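CdnC (Chryseobacterium gregarium DSM 19109, PDB 7MGV) installs omega-ester macrocycles, single and bicyclic, in the core of a ribosomally made precursor peptide, acting as an ATP-grasp ligase. Local coordinates at residues Leu64-Gln69 and Trp73-Glu78; Ile51-Asp56 and Leu60-Ser65. All coordinates share one frame; numbering follows the deposited sequence.

From the N terminus, the chain runs along strand 48-54, at the edge of the four-stranded parallel sheet, and then leaves the sheet. Contact 2 (51-56 with 60-65) closes the loop that follows, where the chain turns back past the end of that strand before entering strand 63-69. Contact 1 (64-69 with 73-78) comes next and closes a tight beta hairpin. The two loops follow one another and are not nested, and they meet on Leu64 and Ser65. Their centres lie about 13 Å apart, and Leu77 of contact 1 packs on Ile51 and Phe53 of contact 2. Together they tie the parallel sheet to the hairpin, whose strand 63-69 borders the second subunit.

Contact 1 (Leu64-Gln69 and Trp73-Glu78); sequences LSTTFQ and WTTTLE
Phe68 and Trp73 meet at the turn end of two antiparallel strands, on the face that also carries Thr66 and Thr75. Along Phe68, CB comes first, 3.8 Å from the centroid of the Trp73 six-membered ring and almost on its normal. Phe68 CG follows over Trp73 CE2. Phe68 CD1 reaches in to 3.4 Å from Trp73 NE1, and Phe68 CE1 stays near the five-membered ring. With CG anti to the backbone N (chi1 176°), the phenyl ring passes obliquely beneath the indole, the planes at 41°. Thr66 CG2 meets the indole at its edge, 3.7 Å from Trp73 CE3, while the indole N-H is taken by Asp156 of the second subunit. A glycine in place of Trp73 would probably uncover Phe68 CB and CD1 and leave that aspartate without its donor. Further along, Thr75 OG1 donates to Thr66 OG1 at 3.1 Å, and the Thr66 hydroxyl is also bonded to Glu149 of the second subunit. On the other face, Thr67 CB and Thr74 CG2 lie side by side, 3.6 Å apart. Four backbone bonds join the strands, two at Ser65 and Thr76 and two at Thr67 and Thr74. This is an antiparallel beta hairpin whose outer strand, 63-69, pairs with a strand of the second subunit, continuing the sheet across the dimer interface.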
loop_
_atom_site.group_PDB
_atom_site.type_symbol
_atom_site.label_atom_id
_atom_site.label_comp_id
_atom_site.label_asym_id
_atom_site.label_seq_id
_atom_site.Cartn_x
_atom_site.Cartn_y
_atom_site.Cartn_z
ATOM N N LEU A 64 -17.358 -6.901 -12.686
ATOM C CA LEU A 64 -17.403 -5.563 -12.111
ATOM C C LEU A 64 -17.109 -4.533 -13.195
ATOM O O LEU A 64 -16.234 -4.743 -14.039
ATOM C CB LEU A 64 -16.392 -5.433 -10.968
ATOM C CG LEU A 64 -16.196 -4.058 -10.329
ATOM C CD1 LEU A 64 -17.388 -3.685 -9.458
ATOM C CD2 LEU A 64 -14.906 -4.040 -9.524
ATOM N N SER A 65 -17.837 -3.417 -13.179
ATOM C CA SER A 65 -17.611 -2.398 -14.200
ATOM C C SER A 65 -17.899 -1.010 -13.645
ATOM O O SER A 65 -18.983 -0.768 -13.109
ATOM C CB SER A 65 -18.482 -2.659 -15.437
ATOM O OG SER A 65 -18.675 -1.460 -16.170
ATOM N N THR A 66 -16.930 -0.108 -13.789
ATOM C CA THR A 66 -17.130 1.315 -13.544
ATOM C C THR A 66 -17.048 2.060 -14.871
ATOM O O THR A 66 -16.100 1.869 -15.640
ATOM C CB THR A 66 -16.094 1.870 -12.565
ATOM O OG1 THR A 66 -16.324 1.330 -11.260
ATOM C CG2 THR A 66 -16.196 3.387 -12.493
ATOM N N THR A 67 -18.041 2.906 -15.131
ATOM C CA THR A 67 -18.159 3.640 -16.379
ATOM C C THR A 67 -18.408 5.111 -16.086
ATOM O O THR A 67 -19.101 5.455 -15.123
ATOM C CB THR A 67 -19.297 3.088 -17.251
ATOM O OG1 THR A 67 -19.391 1.666 -17.085
ATOM C CG2 THR A 67 -19.046 3.404 -18.716
ATOM N N PHE A 68 -17.832 5.976 -16.915
ATOM C CA PHE A 68 -18.092 7.411 -16.875
ATOM C C PHE A 68 -18.637 7.824 -18.235
ATOM O O PHE A 68 -17.883 7.910 -19.212
ATOM C CB PHE A 68 -16.834 8.203 -16.526
ATOM C CG PHE A 68 -17.032 9.693 -16.556
ATOM C CD1 PHE A 68 -17.780 10.325 -15.575
ATOM C CD2 PHE A 68 -16.477 10.461 -17.566
ATOM C CE1 PHE A 68 -17.966 11.695 -15.599
ATOM C CE2 PHE A 68 -16.662 11.833 -17.595
ATOM C CZ PHE A 68 -17.405 12.449 -16.610
ATOM N N GLN A 69 -19.940 8.078 -18.298
ATOM C CA GLN A 69 -20.606 8.442 -19.540
ATOM C C GLN A 69 -21.506 9.646 -19.311
ATOM O O GLN A 69 -22.235 9.706 -18.316
ATOM C CB GLN A 69 -21.434 7.276 -20.095
ATOM C CG GLN A 69 -20.613 6.193 -20.771
ATOM C CD GLN A 69 -21.447 4.989 -21.162
ATOM O OE1 GLN A 69 -22.577 4.827 -20.700
ATOM N NE2 GLN A 69 -20.894 4.137 -22.017
ATOM N N TRP A 73 -21.170 8.855 -13.359
ATOM C CA TRP A 73 -20.456 7.649 -12.964
ATOM C C TRP A 73 -21.448 6.542 -12.639
ATOM O O TRP A 73 -22.486 6.788 -12.020
ATOM C CB TRP A 73 -19.569 7.917 -11.745
ATOM C CG TRP A 73 -18.385 8.780 -12.038
ATOM C CD1 TRP A 73 -18.308 10.138 -11.926
ATOM C CD2 TRP A 73 -17.101 8.342 -12.493
ATOM N NE1 TRP A 73 -17.055 10.573 -12.285
ATOM C CE2 TRP A 73 -16.295 9.489 -12.638
ATOM C CE3 TRP A 73 -16.555 7.091 -12.794
ATOM C CZ2 TRP A 73 -14.973 9.421 -13.070
ATOM C CZ3 TRP A 73 -15.245 7.026 -13.222
ATOM C CH2 TRP A 73 -14.468 8.182 -13.356
ATOM N N THR A 74 -21.121 5.319 -13.049
ATOM C CA THR A 74 -21.967 4.170 -12.757
ATOM C C THR A 74 -21.095 2.945 -12.517
ATOM O O THR A 74 -20.214 2.639 -13.321
ATOM C CB THR A 74 -22.976 3.925 -13.893
ATOM O OG1 THR A 74 -23.868 2.862 -13.530
ATOM C CG2 THR A 74 -22.276 3.622 -15.228
ATOM N N THR A 75 -21.326 2.257 -11.402
ATOM C CA THR A 75 -20.563 1.067 -11.040
ATOM C C THR A 75 -21.535 -0.077 -10.793
ATOM O O THR A 75 -22.391 0.014 -9.908
ATOM C CB THR A 75 -19.703 1.313 -9.798
ATOM O OG1 THR A 75 -18.900 2.485 -9.986
ATOM C CG2 THR A 75 -18.799 0.121 -9.532
ATOM N N THR A 76 -21.400 -1.151 -11.569
ATOM C CA THR A 76 -22.284 -2.300 -11.441
ATOM C C THR A 76 -21.487 -3.574 -11.200
ATOM O O THR A 76 -20.400 -3.765 -11.760
ATOM C CB THR A 76 -23.186 -2.474 -12.680
ATOM O OG1 THR A 76 -22.477 -3.195 -13.694
ATOM C CG2 THR A 76 -23.634 -1.122 -13.227
ATOM N N LEU A 77 -22.060 -4.445 -10.368
ATOM C CA LEU A 77 -21.460 -5.696 -9.927
ATOM C C LEU A 77 -22.442 -6.828 -10.200
ATOM O O LEU A 77 -23.599 -6.775 -9.765
ATOM C CB LEU A 77 -21.111 -5.634 -8.443
ATOM C CG LEU A 77 -20.942 -6.938 -7.663
ATOM C CD1 LEU A 77 -19.718 -7.746 -8.109
ATOM C CD2 LEU A 77 -20.897 -6.646 -6.173
ATOM N N GLU A 78 -21.984 -7.853 -10.916
ATOM C CA GLU A 78 -22.806 -8.996 -11.296
ATOM C C GLU A 78 -22.256 -10.243 -10.619
ATOM O O GLU A 78 -21.112 -10.646 -10.876
ATOM C CB GLU A 78 -22.852 -9.157 -12.817
ATOM C CG GLU A 78 -23.233 -7.869 -13.544
ATOM C CD GLU A 78 -24.070 -8.124 -14.781
ATOM O OE1 GLU A 78 -24.581 -7.146 -15.367
ATOM O OE2 GLU A 78 -24.214 -9.302 -15.165
#

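Contact 2 (Ile51-Asp56 and Leu60-Ser65); sequences IRFNVD and LKNKLS
Phe53 reaches across to Asn62 and Leu64 with the outer part of its ring, so that one aromatic side chain bridges two residues of the returning chain. CE1 serves the first of them: it stands 4.0 Å from Asn62 CB, and the side-chain amide lies beside the rim of the phenyl ring with its plane almost perpendicular to it, at 85°. CE2, on the other side of CZ, takes the second, meeting the methyl Leu64 CD2 at 4.2 Å, the two side chains crossing at about a right angle. The first torsion explains this reach, since CG lies anti to the backbone N (chi1 -171°) and carries the ring out from the strand toward the loop. Asn62 points into the contact from the opposite segment, and its amide also comes close to the carbonyl of Asn54. The backbones themselves stay well separated, with 8.2 Å between Phe53 CA and Asn62 CA, and the contact is therefore made mainly by side chains, without strand pairing. Strand 48-54 is the edge strand of the parallel sheet in the MvdD-type pre-ATP-grasp domain, hydrogen-bonded to strand 22-28, and the loop carries the chain from this edge into the neighbouring antiparallel hairpin. Leu124 of helix 110-130 and Leu77 of the hairpin also pack on Phe53, so the buried ring has mostly apolar neighbours besides the Asn62 amide; Phe127 of the same helix reaches Leu64. Toward the second subunit, the backbone O of Asn62 and the backbone N of Leu64 are both hydrogen-bonded to the side chain of Asn169 of that neighbouring chain.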
loop_
_atom_site.group_PDB
_atom_site.type_symbol
_atom_site.label_atom_id
_atom_site.label_comp_id
_atom_site.label_asym_id
_atom_site.label_seq_id
_atom_site.Cartn_x
_atom_site.Cartn_y
_atom_site.Cartn_z
ATOM N N ILE A 51 -24.662 -5.804 0.266
ATOM C CA ILE A 51 -24.193 -6.308 -1.019
ATOM C C ILE A 51 -22.877 -7.031 -0.774
ATOM O O ILE A 51 -21.891 -6.415 -0.350
ATOM C CB ILE A 51 -24.024 -5.182 -2.050
ATOM C CG1 ILE A 51 -25.368 -4.504 -2.321
ATOM C CG2 ILE A 51 -23.434 -5.729 -3.341
ATOM C CD1 ILE A 51 -25.291 -3.391 -3.340
ATOM N N ARG A 52 -22.863 -8.335 -1.038
ATOM C CA ARG A 52 -21.699 -9.170 -0.771
ATOM C C ARG A 52 -20.854 -9.288 -2.033
ATOM O O ARG A 52 -21.322 -9.803 -3.055
ATOM C CB ARG A 52 -22.131 -10.552 -0.283
ATOM C CG ARG A 52 -21.015 -11.370 0.349
ATOM C CD ARG A 52 -21.565 -12.630 0.997
ATOM N NE ARG A 52 -20.697 -13.129 2.060
ATOM C CZ ARG A 52 -19.977 -14.242 1.978
ATOM N NH1 ARG A 52 -20.017 -14.982 0.877
ATOM N NH2 ARG A 52 -19.218 -14.619 2.996
ATOM N N PHE A 53 -19.615 -8.812 -1.959
ATOM C CA PHE A 53 -18.645 -8.926 -3.045
ATOM C C PHE A 53 -17.552 -9.874 -2.564
ATOM O O PHE A 53 -16.623 -9.462 -1.863
ATOM C CB PHE A 53 -18.085 -7.558 -3.429
ATOM C CG PHE A 53 -17.249 -7.562 -4.686
ATOM C CD1 PHE A 53 -17.132 -8.703 -5.466
ATOM C CD2 PHE A 53 -16.582 -6.416 -5.086
ATOM C CE1 PHE A 53 -16.362 -8.700 -6.616
ATOM C CE2 PHE A 53 -15.814 -6.407 -6.236
ATOM C CZ PHE A 53 -15.703 -7.550 -7.001
ATOM N N ASN A 54 -17.666 -11.144 -2.942
ATOM C CA ASN A 54 -16.674 -12.138 -2.558
ATOM C C ASN A 54 -15.477 -12.031 -3.493
ATOM O O ASN A 54 -15.612 -12.182 -4.713
ATOM C CB ASN A 54 -17.280 -13.538 -2.575
ATOM C CG ASN A 54 -17.851 -13.931 -1.227
ATOM O OD1 ASN A 54 -18.189 -15.090 -0.997
ATOM N ND2 ASN A 54 -17.954 -12.961 -0.324
ATOM N N VAL A 55 -14.306 -11.778 -2.912
ATOM C CA VAL A 55 -13.176 -11.276 -3.680
ATOM C C VAL A 55 -12.406 -12.383 -4.392
ATOM O O VAL A 55 -11.747 -12.113 -5.404
ATOM C CB VAL A 55 -12.265 -10.458 -2.746
ATOM C CG1 VAL A 55 -11.269 -11.352 -2.018
ATOM C CG2 VAL A 55 -11.576 -9.359 -3.508
ATOM N N ASP A 56 -12.470 -13.623 -3.900
ATOM C CA ASP A 56 -11.811 -14.722 -4.594
ATOM C C ASP A 56 -12.514 -15.077 -5.895
ATOM O O ASP A 56 -11.888 -15.667 -6.783
ATOM C CB ASP A 56 -11.735 -15.953 -3.690
ATOM C CG ASP A 56 -13.076 -16.313 -3.081
ATOM O OD1 ASP A 56 -13.899 -15.399 -2.861
ATOM O OD2 ASP A 56 -13.303 -17.513 -2.818
ATOM N N LEU A 60 -13.287 -14.195 -12.159
ATOM C CA LEU A 60 -13.866 -15.369 -12.806
ATOM C C LEU A 60 -15.383 -15.397 -12.660
ATOM O O LEU A 60 -16.114 -15.425 -13.657
ATOM C CB LEU A 60 -13.239 -16.644 -12.236
ATOM C CG LEU A 60 -12.801 -17.681 -13.275
ATOM C CD1 LEU A 60 -11.867 -17.056 -14.302
ATOM C CD2 LEU A 60 -12.140 -18.876 -12.605
ATOM N N LYS A 61 -15.883 -15.389 -11.424
ATOM C CA LYS A 61 -17.300 -15.623 -11.175
ATOM C C LYS A 61 -18.106 -14.350 -10.933
ATOM O O LYS A 61 -19.340 -14.404 -10.997
ATOM C CB LYS A 61 -17.471 -16.583 -9.990
ATOM C CG LYS A 61 -17.046 -18.017 -10.308
ATOM C CD LYS A 61 -17.085 -18.910 -9.078
ATOM C CE LYS A 61 -16.864 -20.374 -9.436
ATOM N NZ LYS A 61 -15.602 -20.593 -10.199
ATOM N N ASN A 62 -17.459 -13.219 -10.662
ATOM C CA ASN A 62 -18.131 -11.927 -10.640
ATOM C C ASN A 62 -17.674 -11.080 -11.819
ATOM O O ASN A 62 -16.606 -11.299 -12.396
ATOM C CB ASN A 62 -17.868 -11.156 -9.339
ATOM C CG ASN A 62 -18.073 -11.996 -8.100
ATOM O OD1 ASN A 62 -17.112 -12.439 -7.479
ATOM N ND2 ASN A 62 -19.330 -12.219 -7.733
ATOM N N LYS A 63 -18.507 -10.102 -12.179
ATOM C CA LYS A 63 -18.158 -9.131 -13.211
ATOM C C LYS A 63 -18.395 -7.730 -12.670
ATOM O O LYS A 63 -19.508 -7.405 -12.251
ATOM C CB LYS A 63 -18.962 -9.372 -14.495
ATOM C CG LYS A 63 -18.867 -10.801 -15.011
ATOM C CD LYS A 63 -20.083 -11.199 -15.831
ATOM C CE LYS A 63 -19.816 -12.465 -16.633
ATOM N NZ LYS A 63 -20.049 -13.691 -15.818
ATOM N N LEU A 64 -17.358 -6.901 -12.686
ATOM C CA LEU A 64 -17.403 -5.563 -12.111
ATOM C C LEU A 64 -17.109 -4.533 -13.195
ATOM O O LEU A 64 -16.234 -4.743 -14.039
ATOM C CB LEU A 64 -16.392 -5.433 -10.968
ATOM C CG LEU A 64 -16.196 -4.058 -10.329
ATOM C CD1 LEU A 64 -17.388 -3.685 -9.458
ATOM C CD2 LEU A 64 -14.906 -4.040 -9.524
ATOM N N SER A 65 -17.837 -3.417 -13.179
ATOM C CA SER A 65 -17.611 -2.398 -14.200
ATOM C C SER A 65 -17.899 -1.010 -13.645
ATOM O O SER A 65 -18.983 -0.768 -13.109
ATOM C CB SER A 65 -18.482 -2.659 -15.437
ATOM O OG SER A 65 -18.675 -1.460 -16.170
#